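Local coordinates for protein probable hydrolase (Pseudomonas aeruginosa, PDB 7AL6) that is of unknown function but has the alpha/beta hydrolase fold and is probably a hydrolase, possibly a lipolytic one, at residues A[61-66]-A[78-83]; A[96-101]-A[106-111]; A[67-70]-A[74-77]; A[184-189]-A[197-202]; A[30-35]-A[41-46]. All coordinates share one frame; numbering follows the deposited sequence.

Interaction 1. Residues A[61-66]-A[78-83]; sequences AGHGHS and WDYALD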
# COMPACT_ATOMS: atom_id res chain seq x y z
N ALA A 61 -6.61 -8.83 12.06
CA ALA A 61 -5.61 -8.47 11.05
C ALA A 61 -4.40 -9.41 11.21
O ALA A 61 -3.98 -9.69 12.32
CB ALA A 61 -5.20 -7.04 11.24
N GLY A 62 -3.91 -9.94 10.10
CA GLY A 62 -2.76 -10.85 10.05
C GLY A 62 -3.10 -12.26 10.50
O GLY A 62 -2.20 -13.03 10.67
N HIS A 63 -4.38 -12.58 10.68
CA HIS A 63 -4.86 -13.90 11.14
C HIS A 63 -5.93 -14.43 10.19
O HIS A 63 -6.53 -13.66 9.50
CB HIS A 63 -5.47 -13.83 12.54
CG HIS A 63 -4.55 -13.46 13.65
ND1 HIS A 63 -4.06 -12.22 13.82
CD2 HIS A 63 -4.10 -14.17 14.70
CE1 HIS A 63 -3.32 -12.18 14.88
NE2 HIS A 63 -3.32 -13.35 15.43
N GLY A 64 -6.11 -15.74 10.16
CA GLY A 64 -7.18 -16.39 9.39
C GLY A 64 -7.17 -15.93 7.95
O GLY A 64 -6.16 -16.02 7.29
N HIS A 65 -8.28 -15.40 7.51
CA HIS A 65 -8.39 -14.89 6.13
C HIS A 65 -8.42 -13.36 6.05
O HIS A 65 -8.66 -12.80 4.96
CB HIS A 65 -9.63 -15.51 5.46
CG HIS A 65 -9.47 -16.98 5.20
ND1 HIS A 65 -10.53 -17.81 4.86
CD2 HIS A 65 -8.38 -17.78 5.26
CE1 HIS A 65 -10.08 -19.04 4.71
NE2 HIS A 65 -8.78 -19.05 4.95
N SER A 66 -8.16 -12.66 7.15
CA SER A 66 -8.13 -11.20 7.12
C SER A 66 -6.84 -10.73 6.46
O SER A 66 -5.81 -11.39 6.53
CB SER A 66 -8.26 -10.61 8.54
OG SER A 66 -9.63 -10.58 8.92
N TRP A 78 -4.21 -2.10 21.21
CA TRP A 78 -5.13 -0.99 20.88
C TRP A 78 -5.37 -0.89 19.37
O TRP A 78 -6.31 -0.26 18.99
CB TRP A 78 -4.70 0.34 21.51
CG TRP A 78 -3.25 0.63 21.37
CD1 TRP A 78 -2.65 1.28 20.35
CD2 TRP A 78 -2.22 0.27 22.28
NE1 TRP A 78 -1.32 1.35 20.57
CE2 TRP A 78 -1.02 0.73 21.74
CE3 TRP A 78 -2.18 -0.42 23.48
CZ2 TRP A 78 0.20 0.55 22.37
CZ3 TRP A 78 -0.98 -0.63 24.10
CH2 TRP A 78 0.20 -0.14 23.55
N ASP A 79 -4.46 -1.40 18.54
CA ASP A 79 -4.63 -1.48 17.07
C ASP A 79 -5.80 -2.42 16.79
O ASP A 79 -6.66 -2.05 16.03
CB ASP A 79 -3.34 -1.90 16.37
CG ASP A 79 -2.16 -0.96 16.54
OD1 ASP A 79 -2.38 0.21 16.52
OD2 ASP A 79 -1.08 -1.44 16.68
N TYR A 80 -5.85 -3.58 17.45
CA TYR A 80 -6.99 -4.49 17.31
C TYR A 80 -8.27 -3.85 17.82
O TYR A 80 -9.35 -4.05 17.24
CB TYR A 80 -6.75 -5.79 18.08
CG TYR A 80 -5.64 -6.71 17.59
CD1 TYR A 80 -5.59 -7.18 16.27
CD2 TYR A 80 -4.63 -7.12 18.48
CE1 TYR A 80 -4.56 -8.02 15.85
CE2 TYR A 80 -3.60 -7.94 18.06
CZ TYR A 80 -3.58 -8.40 16.75
OH TYR A 80 -2.55 -9.22 16.36
N ALA A 81 -8.19 -3.07 18.91
CA ALA A 81 -9.38 -2.44 19.46
C ALA A 81 -9.98 -1.47 18.47
O ALA A 81 -11.20 -1.42 18.29
CB ALA A 81 -9.02 -1.70 20.76
N LEU A 82 -9.14 -0.64 17.84
CA LEU A 82 -9.65 0.27 16.82
C LEU A 82 -10.33 -0.51 15.69
O LEU A 82 -11.43 -0.15 15.26
CB LEU A 82 -8.49 1.14 16.30
CG LEU A 82 -8.89 2.12 15.17
CD1 LEU A 82 -10.00 3.10 15.62
CD2 LEU A 82 -7.72 2.89 14.63
N ASP A 83 -9.69 -1.60 15.21
CA ASP A 83 -10.30 -2.42 14.14
C ASP A 83 -11.71 -2.88 14.51
O ASP A 83 -12.64 -2.81 13.70
CB ASP A 83 -9.45 -3.65 13.82
CG ASP A 83 -8.09 -3.30 13.25
OD1 ASP A 83 -7.86 -2.14 12.84
OD2 ASP A 83 -7.27 -4.20 13.17
O HOH W 1 -8.11 -6.67 13.41

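Interaction 2. Residues A[96-101]-A[106-111]; sequences FSLLGH and IVSVLL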
# COMPACT_ATOMS: atom_id res chain seq x y z
N PHE A 96 -23.07 -2.78 21.02
CA PHE A 96 -22.83 -4.20 20.73
C PHE A 96 -22.10 -4.85 21.90
O PHE A 96 -21.53 -4.18 22.70
CB PHE A 96 -22.03 -4.36 19.45
CG PHE A 96 -20.71 -3.65 19.45
CD1 PHE A 96 -20.62 -2.32 19.10
CD2 PHE A 96 -19.55 -4.31 19.79
CE1 PHE A 96 -19.40 -1.67 19.10
CE2 PHE A 96 -18.33 -3.66 19.78
CZ PHE A 96 -18.27 -2.34 19.45
N SER A 97 -22.11 -6.16 21.92
CA SER A 97 -21.44 -6.97 22.93
C SER A 97 -20.20 -7.61 22.34
O SER A 97 -20.06 -7.70 21.11
CB SER A 97 -22.42 -7.99 23.48
OG SER A 97 -23.39 -7.29 24.28
N LEU A 98 -19.29 -8.02 23.22
CA LEU A 98 -18.08 -8.74 22.84
C LEU A 98 -17.99 -10.11 23.49
O LEU A 98 -18.35 -10.31 24.65
CB LEU A 98 -16.84 -7.91 23.16
CG LEU A 98 -16.71 -6.62 22.33
CD1 LEU A 98 -15.61 -5.79 22.92
CD2 LEU A 98 -16.49 -6.86 20.87
N LEU A 99 -17.52 -11.07 22.70
CA LEU A 99 -17.26 -12.44 23.11
C LEU A 99 -15.81 -12.70 22.76
O LEU A 99 -15.45 -12.76 21.58
CB LEU A 99 -18.19 -13.40 22.40
CG LEU A 99 -17.83 -14.89 22.50
CD1 LEU A 99 -17.77 -15.40 23.95
CD2 LEU A 99 -18.83 -15.74 21.67
N GLY A 100 -14.95 -12.80 23.75
CA GLY A 100 -13.53 -12.82 23.49
C GLY A 100 -12.84 -14.01 24.13
O GLY A 100 -13.12 -14.35 25.28
N HIS A 101 -11.89 -14.59 23.39
CA HIS A 101 -11.07 -15.69 23.89
C HIS A 101 -9.62 -15.23 23.97
O HIS A 101 -9.05 -14.72 22.99
CB HIS A 101 -11.19 -16.95 23.01
CG HIS A 101 -10.25 -18.04 23.44
ND1 HIS A 101 -9.19 -18.46 22.66
CD2 HIS A 101 -10.17 -18.75 24.58
CE1 HIS A 101 -8.50 -19.37 23.32
NE2 HIS A 101 -9.08 -19.57 24.48
N ILE A 106 -8.63 -9.93 26.11
CA ILE A 106 -7.85 -8.77 26.52
C ILE A 106 -8.26 -7.55 25.72
O ILE A 106 -8.41 -6.45 26.28
CB ILE A 106 -6.36 -9.07 26.36
CG1 ILE A 106 -5.96 -10.17 27.34
CG2 ILE A 106 -5.58 -7.80 26.56
CD1 ILE A 106 -4.58 -10.67 27.12
N VAL A 107 -8.45 -7.72 24.40
CA VAL A 107 -8.81 -6.60 23.54
C VAL A 107 -10.20 -6.09 23.91
O VAL A 107 -10.46 -4.88 23.91
CB VAL A 107 -8.73 -7.04 22.06
CG1 VAL A 107 -9.37 -6.00 21.15
CG2 VAL A 107 -7.29 -7.25 21.65
N SER A 108 -11.08 -7.02 24.25
CA SER A 108 -12.44 -6.67 24.62
C SER A 108 -12.46 -5.81 25.86
O SER A 108 -13.23 -4.84 25.93
CB SER A 108 -13.25 -7.94 24.88
OG SER A 108 -13.43 -8.72 23.72
N VAL A 109 -11.64 -6.16 26.87
CA VAL A 109 -11.58 -5.39 28.12
C VAL A 109 -11.07 -3.99 27.86
O VAL A 109 -11.56 -3.02 28.43
CB VAL A 109 -10.70 -6.11 29.17
CG1 VAL A 109 -10.32 -5.16 30.34
CG2 VAL A 109 -11.39 -7.37 29.71
N LEU A 110 -10.05 -3.86 27.01
CA LEU A 110 -9.47 -2.55 26.65
C LEU A 110 -10.56 -1.70 26.00
O LEU A 110 -10.72 -0.59 26.39
CB LEU A 110 -8.32 -2.75 25.67
CG LEU A 110 -7.00 -3.23 26.26
CD1 LEU A 110 -5.91 -3.17 25.22
CD2 LEU A 110 -6.60 -2.43 27.48
N LEU A 111 -11.32 -2.26 25.08
CA LEU A 111 -12.40 -1.56 24.37
C LEU A 111 -13.52 -1.18 25.34
O LEU A 111 -13.95 -0.06 25.30
CB LEU A 111 -12.88 -2.48 23.25
CG LEU A 111 -13.77 -1.83 22.20
CD1 LEU A 111 -13.19 -0.54 21.70
CD2 LEU A 111 -14.00 -2.81 21.07

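Interaction 3. Residues A[67-70]-A[74-77]; sequences AHRA and SYLL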
# COMPACT_ATOMS: atom_id res chain seq x y z
N ALA A 67 -6.88 -9.54 5.89
CA ALA A 67 -5.66 -9.01 5.31
C ALA A 67 -4.60 -8.79 6.38
O ALA A 67 -4.90 -8.56 7.55
CB ALA A 67 -5.96 -7.70 4.59
N HIS A 68 -3.34 -8.89 5.96
CA HIS A 68 -2.23 -8.33 6.71
C HIS A 68 -2.29 -6.80 6.67
O HIS A 68 -2.75 -6.20 5.71
CB HIS A 68 -0.88 -8.79 6.13
CG HIS A 68 -0.71 -10.26 6.10
ND1 HIS A 68 -0.91 -11.05 7.21
CD2 HIS A 68 -0.41 -11.10 5.08
CE1 HIS A 68 -0.71 -12.31 6.88
NE2 HIS A 68 -0.41 -12.37 5.59
N ARG A 69 -1.82 -6.18 7.74
CA ARG A 69 -1.74 -4.73 7.79
C ARG A 69 -0.76 -4.21 6.75
O ARG A 69 0.19 -4.90 6.36
CB ARG A 69 -1.28 -4.25 9.17
CG ARG A 69 -2.21 -4.63 10.34
CD ARG A 69 -1.91 -3.74 11.56
NE ARG A 69 -2.66 -4.14 12.74
CZ ARG A 69 -3.98 -4.00 12.85
NH1 ARG A 69 -4.67 -3.45 11.88
NH2 ARG A 69 -4.59 -4.40 13.95
N ALA A 70 -0.96 -2.96 6.33
CA ALA A 70 -0.04 -2.30 5.41
C ALA A 70 1.36 -2.20 6.01
O ALA A 70 1.58 -2.38 7.22
CB ALA A 70 -0.55 -0.91 5.04
N SER A 74 1.73 -1.49 12.98
CA SER A 74 1.98 -2.30 14.19
C SER A 74 0.83 -3.26 14.52
O SER A 74 -0.24 -3.06 14.03
CB SER A 74 2.27 -1.36 15.30
OG SER A 74 1.14 -0.59 15.61
N TYR A 75 1.08 -4.27 15.34
CA TYR A 75 0.04 -5.21 15.81
C TYR A 75 -0.04 -5.11 17.34
O TYR A 75 0.16 -6.08 18.01
CB TYR A 75 0.30 -6.65 15.35
CG TYR A 75 0.04 -6.96 13.90
CD1 TYR A 75 1.02 -6.77 12.94
CD2 TYR A 75 -1.14 -7.53 13.49
CE1 TYR A 75 0.82 -7.10 11.62
CE2 TYR A 75 -1.36 -7.86 12.16
CZ TYR A 75 -0.38 -7.64 11.23
OH TYR A 75 -0.58 -7.95 9.93
N LEU A 76 -0.29 -3.91 17.84
CA LEU A 76 -0.44 -3.65 19.30
C LEU A 76 -1.90 -3.88 19.69
O LEU A 76 -2.76 -3.86 18.83
CB LEU A 76 0.06 -2.26 19.63
CG LEU A 76 1.48 -1.98 19.14
CD1 LEU A 76 1.95 -0.62 19.57
CD2 LEU A 76 2.43 -3.05 19.60
N LEU A 77 -2.17 -4.08 20.98
CA LEU A 77 -3.51 -4.45 21.48
C LEU A 77 -4.53 -3.38 21.11
O LEU A 77 -5.59 -3.76 20.71
CB LEU A 77 -3.44 -4.67 22.99
CG LEU A 77 -2.66 -5.90 23.45
CD1 LEU A 77 -2.48 -5.89 24.95
CD2 LEU A 77 -3.34 -7.17 23.01
O HOH W 2 -2.92 -5.23 16.27

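Interaction 4. Residues A[184-189]-A[197-202]; sequences LLAQRG and YTWRTD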
# COMPACT_ATOMS: atom_id res chain seq x y z
N LEU A 184 -9.71 -27.77 13.22
CA LEU A 184 -10.66 -26.70 12.95
C LEU A 184 -9.94 -25.38 12.66
O LEU A 184 -10.22 -24.70 11.68
CB LEU A 184 -11.62 -26.57 14.14
CG LEU A 184 -12.65 -27.70 14.24
CD1 LEU A 184 -13.32 -27.70 15.62
CD2 LEU A 184 -13.68 -27.58 13.16
N LEU A 185 -8.96 -25.04 13.47
CA LEU A 185 -8.19 -23.84 13.21
C LEU A 185 -7.43 -23.93 11.88
O LEU A 185 -7.29 -22.91 11.18
CB LEU A 185 -7.25 -23.59 14.36
CG LEU A 185 -7.94 -23.16 15.66
CD1 LEU A 185 -6.95 -23.28 16.79
CD2 LEU A 185 -8.48 -21.75 15.56
N ALA A 186 -6.93 -25.13 11.52
CA ALA A 186 -6.18 -25.32 10.27
C ALA A 186 -7.02 -25.06 9.03
O ALA A 186 -6.48 -24.66 8.00
CB ALA A 186 -5.63 -26.75 10.18
N GLN A 187 -8.32 -25.28 9.09
CA GLN A 187 -9.23 -25.08 7.94
C GLN A 187 -9.20 -23.61 7.49
O GLN A 187 -9.45 -23.38 6.34
CB GLN A 187 -10.63 -25.54 8.29
CG GLN A 187 -10.70 -27.02 8.56
CD GLN A 187 -12.06 -27.59 8.28
OE1 GLN A 187 -13.00 -27.35 9.00
NE2 GLN A 187 -12.16 -28.33 7.20
N ARG A 188 -9.03 -22.68 8.42
CA ARG A 188 -9.00 -21.23 8.17
C ARG A 188 -7.59 -20.66 8.33
O ARG A 188 -7.43 -19.53 7.98
CB ARG A 188 -9.95 -20.56 9.16
CG ARG A 188 -10.58 -19.26 8.70
CD ARG A 188 -11.62 -18.68 9.64
NE ARG A 188 -12.00 -17.36 9.21
CZ ARG A 188 -13.08 -17.07 8.53
NH1 ARG A 188 -13.97 -18.00 8.25
NH2 ARG A 188 -13.31 -15.83 8.17
N GLY A 189 -6.61 -21.41 8.82
CA GLY A 189 -5.27 -20.89 9.13
C GLY A 189 -4.16 -21.34 8.20
O GLY A 189 -3.07 -20.89 8.36
N TYR A 197 1.91 -26.57 2.80
CA TYR A 197 1.12 -25.63 3.58
C TYR A 197 1.99 -24.90 4.58
O TYR A 197 3.03 -25.41 5.04
CB TYR A 197 0.01 -26.33 4.32
CG TYR A 197 -1.06 -26.92 3.48
CD1 TYR A 197 -2.03 -26.12 2.89
CD2 TYR A 197 -1.13 -28.28 3.25
CE1 TYR A 197 -3.03 -26.66 2.12
CE2 TYR A 197 -2.14 -28.84 2.48
CZ TYR A 197 -3.08 -28.02 1.91
OH TYR A 197 -4.10 -28.52 1.11
N THR A 198 1.54 -23.72 4.94
CA THR A 198 2.15 -22.83 5.94
C THR A 198 1.00 -22.27 6.78
O THR A 198 -0.04 -22.05 6.22
CB THR A 198 2.99 -21.75 5.25
OG1 THR A 198 4.24 -22.31 4.88
CG2 THR A 198 3.25 -20.54 6.10
N TRP A 199 1.18 -22.07 8.07
CA TRP A 199 0.16 -21.44 8.93
C TRP A 199 0.22 -19.95 8.56
O TRP A 199 1.25 -19.35 8.82
CB TRP A 199 0.43 -21.72 10.42
CG TRP A 199 -0.06 -23.06 10.88
CD1 TRP A 199 0.63 -24.23 10.90
CD2 TRP A 199 -1.37 -23.38 11.36
NE1 TRP A 199 -0.16 -25.24 11.35
CE2 TRP A 199 -1.39 -24.75 11.64
CE3 TRP A 199 -2.52 -22.63 11.58
CZ2 TRP A 199 -2.51 -25.39 12.14
CZ3 TRP A 199 -3.64 -23.27 12.07
CH2 TRP A 199 -3.63 -24.62 12.35
N ARG A 200 -0.82 -19.40 7.94
CA ARG A 200 -0.81 -18.01 7.44
C ARG A 200 -0.57 -17.08 8.61
O ARG A 200 -1.30 -17.14 9.56
CB ARG A 200 -2.11 -17.67 6.72
CG ARG A 200 -2.19 -16.25 6.21
CD ARG A 200 -3.32 -15.98 5.23
NE ARG A 200 -3.26 -14.61 4.80
CZ ARG A 200 -3.70 -13.59 5.51
NH1 ARG A 200 -4.28 -13.80 6.67
NH2 ARG A 200 -3.58 -12.37 5.05
N THR A 201 0.37 -16.17 8.48
CA THR A 201 0.70 -15.32 9.61
C THR A 201 1.57 -14.15 9.13
O THR A 201 2.06 -14.14 7.99
CB THR A 201 1.42 -16.13 10.70
OG1 THR A 201 1.41 -15.41 11.93
CG2 THR A 201 2.86 -16.42 10.29
N ASP A 202 1.66 -13.14 9.96
CA ASP A 202 2.48 -11.97 9.70
C ASP A 202 3.65 -12.05 10.66
O ASP A 202 3.46 -12.22 11.87
CB ASP A 202 1.66 -10.71 9.88
CG ASP A 202 2.31 -9.49 9.29
OD1 ASP A 202 3.54 -9.25 9.49
OD2 ASP A 202 1.55 -8.71 8.66
O HOH W 3 -2.62 -19.05 10.47

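Interaction 5. Residues A[30-35]-A[41-46]; sequences VIALHG and MSFSRL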
# COMPACT_ATOMS: atom_id res chain seq x y z
N VAL A 30 -23.26 -9.25 18.53
CA VAL A 30 -22.04 -9.70 19.20
C VAL A 30 -20.90 -9.80 18.18
O VAL A 30 -21.06 -10.41 17.13
CB VAL A 30 -22.26 -11.08 19.87
CG1 VAL A 30 -20.99 -11.52 20.58
CG2 VAL A 30 -23.43 -11.03 20.81
N ILE A 31 -19.74 -9.23 18.51
CA ILE A 31 -18.50 -9.51 17.79
C ILE A 31 -17.68 -10.49 18.62
O ILE A 31 -17.43 -10.24 19.81
CB ILE A 31 -17.71 -8.23 17.49
CG1 ILE A 31 -18.60 -7.27 16.72
CG2 ILE A 31 -16.46 -8.54 16.64
CD1 ILE A 31 -17.98 -5.83 16.55
N ALA A 32 -17.29 -11.61 18.00
CA ALA A 32 -16.46 -12.63 18.63
C ALA A 32 -15.01 -12.49 18.19
O ALA A 32 -14.71 -12.47 16.99
CB ALA A 32 -16.98 -14.03 18.30
N LEU A 33 -14.11 -12.42 19.18
CA LEU A 33 -12.70 -12.15 18.98
C LEU A 33 -11.85 -13.32 19.48
O LEU A 33 -12.00 -13.76 20.63
CB LEU A 33 -12.33 -10.85 19.70
CG LEU A 33 -13.17 -9.61 19.40
CD1 LEU A 33 -12.58 -8.45 20.20
CD2 LEU A 33 -13.11 -9.31 17.92
N HIS A 34 -10.90 -13.79 18.64
CA HIS A 34 -10.14 -15.00 18.91
C HIS A 34 -8.79 -14.68 19.57
O HIS A 34 -8.38 -13.52 19.74
CB HIS A 34 -9.96 -15.82 17.62
CG HIS A 34 -9.25 -15.08 16.53
ND1 HIS A 34 -7.89 -14.85 16.55
CD2 HIS A 34 -9.71 -14.48 15.39
CE1 HIS A 34 -7.54 -14.13 15.49
NE2 HIS A 34 -8.63 -13.89 14.77
N GLY A 35 -8.06 -15.74 19.86
CA GLY A 35 -6.73 -15.73 20.49
C GLY A 35 -5.60 -15.43 19.54
O GLY A 35 -5.78 -15.49 18.35
N MET A 41 -12.38 -19.69 13.41
CA MET A 41 -12.80 -21.05 13.71
C MET A 41 -12.65 -21.40 15.19
O MET A 41 -13.21 -22.41 15.63
CB MET A 41 -11.99 -22.06 12.89
CG MET A 41 -12.28 -22.07 11.37
SD MET A 41 -13.96 -22.62 11.01
CE MET A 41 -13.79 -24.41 11.18
N SER A 42 -12.10 -20.50 15.96
CA SER A 42 -11.98 -20.67 17.41
C SER A 42 -13.43 -20.79 17.94
O SER A 42 -13.62 -21.49 18.83
CB SER A 42 -11.21 -19.56 18.03
OG SER A 42 -11.04 -19.75 19.40
N PHE A 43 -14.40 -20.15 17.29
CA PHE A 43 -15.82 -20.13 17.70
C PHE A 43 -16.70 -21.11 16.91
O PHE A 43 -17.89 -21.05 17.05
CB PHE A 43 -16.33 -18.69 17.63
CG PHE A 43 -15.56 -17.74 18.51
CD1 PHE A 43 -15.80 -17.67 19.86
CD2 PHE A 43 -14.54 -16.96 17.99
CE1 PHE A 43 -15.07 -16.82 20.67
CE2 PHE A 43 -13.82 -16.11 18.81
CZ PHE A 43 -14.08 -16.05 20.14
N SER A 44 -16.12 -22.03 16.16
CA SER A 44 -16.86 -22.97 15.28
C SER A 44 -17.81 -23.86 16.09
O SER A 44 -18.85 -24.16 15.60
CB SER A 44 -15.96 -23.77 14.38
OG SER A 44 -15.01 -24.51 15.10
N ARG A 45 -17.44 -24.27 17.29
CA ARG A 45 -18.31 -25.12 18.14
C ARG A 45 -19.27 -24.26 18.98
O ARG A 45 -20.39 -24.64 19.15
CB ARG A 45 -17.47 -25.97 19.08
CG ARG A 45 -16.53 -26.96 18.42
CD ARG A 45 -16.16 -27.98 19.46
NE ARG A 45 -14.95 -28.70 19.18
CZ ARG A 45 -14.92 -29.95 18.78
NH1 ARG A 45 -16.04 -30.61 18.59
NH2 ARG A 45 -13.77 -30.53 18.55
N LEU A 46 -18.77 -23.18 19.56
CA LEU A 46 -19.53 -22.31 20.49
C LEU A 46 -20.61 -21.45 19.84
O LEU A 46 -21.72 -21.54 20.28
CB LEU A 46 -18.52 -21.42 21.19
CG LEU A 46 -19.11 -20.45 22.19
CD1 LEU A 46 -20.09 -21.16 23.09
CD2 LEU A 46 -18.02 -19.77 22.99
O HOH W 4 -8.73 -18.52 19.91

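Interaction 1. Residues A[61-66]-A[78-83]
Tyr80 reaches from the first turns of helix 77-91 into the loop that follows strand 53-58, where Ala61 and His63 receive it in a small, fully buried contact of the alpha/beta hydrolase core. No direct hydrogen bond crosses between the two segments. The phenol lies with its edge to the loop: Ala61 O sits near the ring plane, 3.9 Å from Tyr80 CE1. Farther out, Tyr80 OH comes 3.4 Å from His63 CE1, and the two side chains cross at about a right angle. The imidazole is held in this orientation by a hydrogen bond from His63 ND1 to Ala61 O at 2.9 Å; that oxygen lies in the ring plane, while the donor stands above the plane of the carbonyl. One helical turn on, Asp83 joins the loop through a water, which accepts from Ala61 N at 3.0 Å and donates to Asp83 OD2 at 2.6 Å. The same carboxylate forms a salt bridge with Arg69 and accepts from His14, which probably balances its negative charge. Beyond the loop the His63 ring meets His34, Tyr80 also packs on Phe60, and on the helix side Tyr80 lies against Met103 and Val107 of helix 103-114.

Interaction 2. Residues A[96-101]-A[106-111]
Strand 96-101 and the helical segment 106-111 run roughly antiparallel, with 143° between their directions and 7.8 Å between their axes, and the backbones come nearest at Leu98 and Ser108, whose CA atoms are 6.3 Å apart. Leu98 carries most of the strand's share of the contact. Its CB lies 3.5 Å from Ser108 OG, and with CG anti to the carbonyl carbon (chi1 -67°) the side chain places Leu98 CD1 against the serine, 3.7 Å from Ser108 CA. The same methyl then meets Leu111 CD2 at 3.9 Å, one helical turn farther on; Leu111 gets there with its CG anti to the backbone N (chi1 -167°). This is the first half of a beta-alpha-beta unit, strand 96-101, helix 103-114 and strand 119-125, and the sharp turn joining strand to helix has the Gly-x-Ser-x-Gly sequence of a nucleophile elbow, with Ser102 the likely nucleophile as in related hydrolases. Gly100 belongs to that pattern. With no side chain, it faces the helix here, Gly100 CA lying 4.1 Å from Ser108 OG. The buried hydroxyl of Ser108 is satisfied within its own helix, by a hydrogen bond to Gly104 O, so toward the strand OG makes only van der Waals contacts, with carbons of Leu98 and Gly100; no hydrogen bond crosses. Strand 28-33 closes in beside it, with Leu33 touching Ser108 and Ile31 touching Leu98, while helix 77-91 meets Leu111 through Val84.

Interaction 3. Residues A[67-70]-A[74-77]
The loop between strand 53-58 and helix 77-91 folds back on itself here, just ahead of the helix N-cap at Leu76, and the Tyr75 ring lies against the Arg69 side chain. The two slide past each other in opposite directions. Arg69 CG sits over one face of the Tyr75 ring in a CH-pi contact, 4.0 Å from its centroid and 27° off the normal, and Arg69 NE follows over the same face, offset toward the rim. At the far end of the ring, Arg69 N donates to Tyr75 OH at 3.1 Å, almost straight at 169°. From CG to NE the arginine is extended, which carries its head past the ring to the backbone beyond: Arg69 NE is 2.9 Å from Ser74 O, and Arg69 NH2 gives a 3.0 Å hydrogen bond to a water that in turn donates to Leu76 O. His68 touches the phenol oxygen as well, its CB 3.9 Å from Tyr75 OH. That oxygen is also hydrogen-bonded to Asp202. The guanidinium charge is balanced by a salt bridge to Asp83 on the helix. The two bonds at the tyrosine hydroxyl hold it in place and probably orient its proton toward Asp202, while the Arg69 chain over the face restrains rotation of the ring.

Interaction 4. Residues A[184-189]-A[197-202]
Trp199 brings CH2 and CZ3 of its six-membered ring up to Ala186 and Leu185, obliquely, where the last turns of helix 179-189 meet the short strand 196-199, the second arm of a two-stranded antiparallel hairpin that follows the helix directly. Helix and strand cross at 104°, with their axes 9.0 Å apart. The tight part begins at the indole: Trp199 CH2 is 3.4 Å from Ala186 CA and 3.6 Å from Ala186 CB, and Trp199 CZ3 lies 3.8 Å from Leu185 O. With CG anti to the carbonyl carbon (chi1 -82°), the indole swings off the strand toward the helix end, where Gly189, without a side chain, lies close beside CZ3 and CE3. The indole's polar end is taken up elsewhere, NE1 donating to Ala166 O. The grip is equally close at the last carbonyl of the helix. Arg200 N donates to Gly189 O over 2.7 Å, nearly along the C=O axis, and Trp199 CA adds a C-H contact to Gly189 O at 3.3 Å. At the edge of the indole, in its plane, sits a water that donates to Gly189 O and Arg200 O. The loose side lies beyond. There the long side chain of Arg200 turns from the helix after its CB has passed Gly189 O, and runs extended to Gly64 and to a salt bridge with Glu16 of a third subunit. Leu184 and Gln187, pointing away from the strand, pack on Leu3 of that subunit, where Gln187 NE2 is hydrogen-bonded to Gln4 O.

Interaction 5. Residues A[30-35]-A[41-46]
Phe43 is the residue most deeply engaged: its ring stands against the end of strand 28-33 and meets Ala32, Leu33 and His34 in turn. Ala32 CB sits over the middle of one face, 3.7 Å from the centroid of the Phe43 ring and only 8° off the normal, a nearly ideal CH-pi contact. The rim, by contrast, faces the backbone. Phe43 CZ is 3.1 Å from Leu33 O, and Phe43 CE2 is 3.7 Å from His34 N, both near the ring plane. The ring reaches the strand with its CG anti to the carbonyl carbon (chi1 -59°). Phe43 also packs on Leu99 of strand 96-101. His34, next in area with Ala32, presents its CB to Ser42 CB at 4.0 Å, while its ring folds over the following residue, His34 ND1 donating to Gly35 O at 2.8 Å and NE2 hydrogen-bonded to Phe60 N. The hydroxyl of Ser42 shares a water with Gly35 N, 2.7 Å from Ser42 OG, and is also hydrogen-bonded to His266. The His34-Gly35 loop leaving the strand resembles the His-Gly loop that commonly supplies part of the oxyanion hole in alpha/beta hydrolases, though here that role is only inferred from the fold.

In the fold
Following the chain, interaction 5 comes first, closing the short excursion between strand 28-33 and the segment 41-46. Interaction 1 then closes the longer loop from 61-66 to helix 77-91, and interaction 3 pinches a smaller turn within that same loop. Interaction 2 follows, folding helix 103-114 back on strand 96-101. Interaction 4 comes last, joining helix 179-189 to the hairpin strand. None cross. Interactions 2 and 5 share the central sheet, where strands 28-33 and 96-101 are neighbours, and helix 77-91 links interaction 1 to helix 103-114. Interaction 4 reaches back to the 61-70 loop through Arg200 and Asp202, and touches 41-46 through Met41.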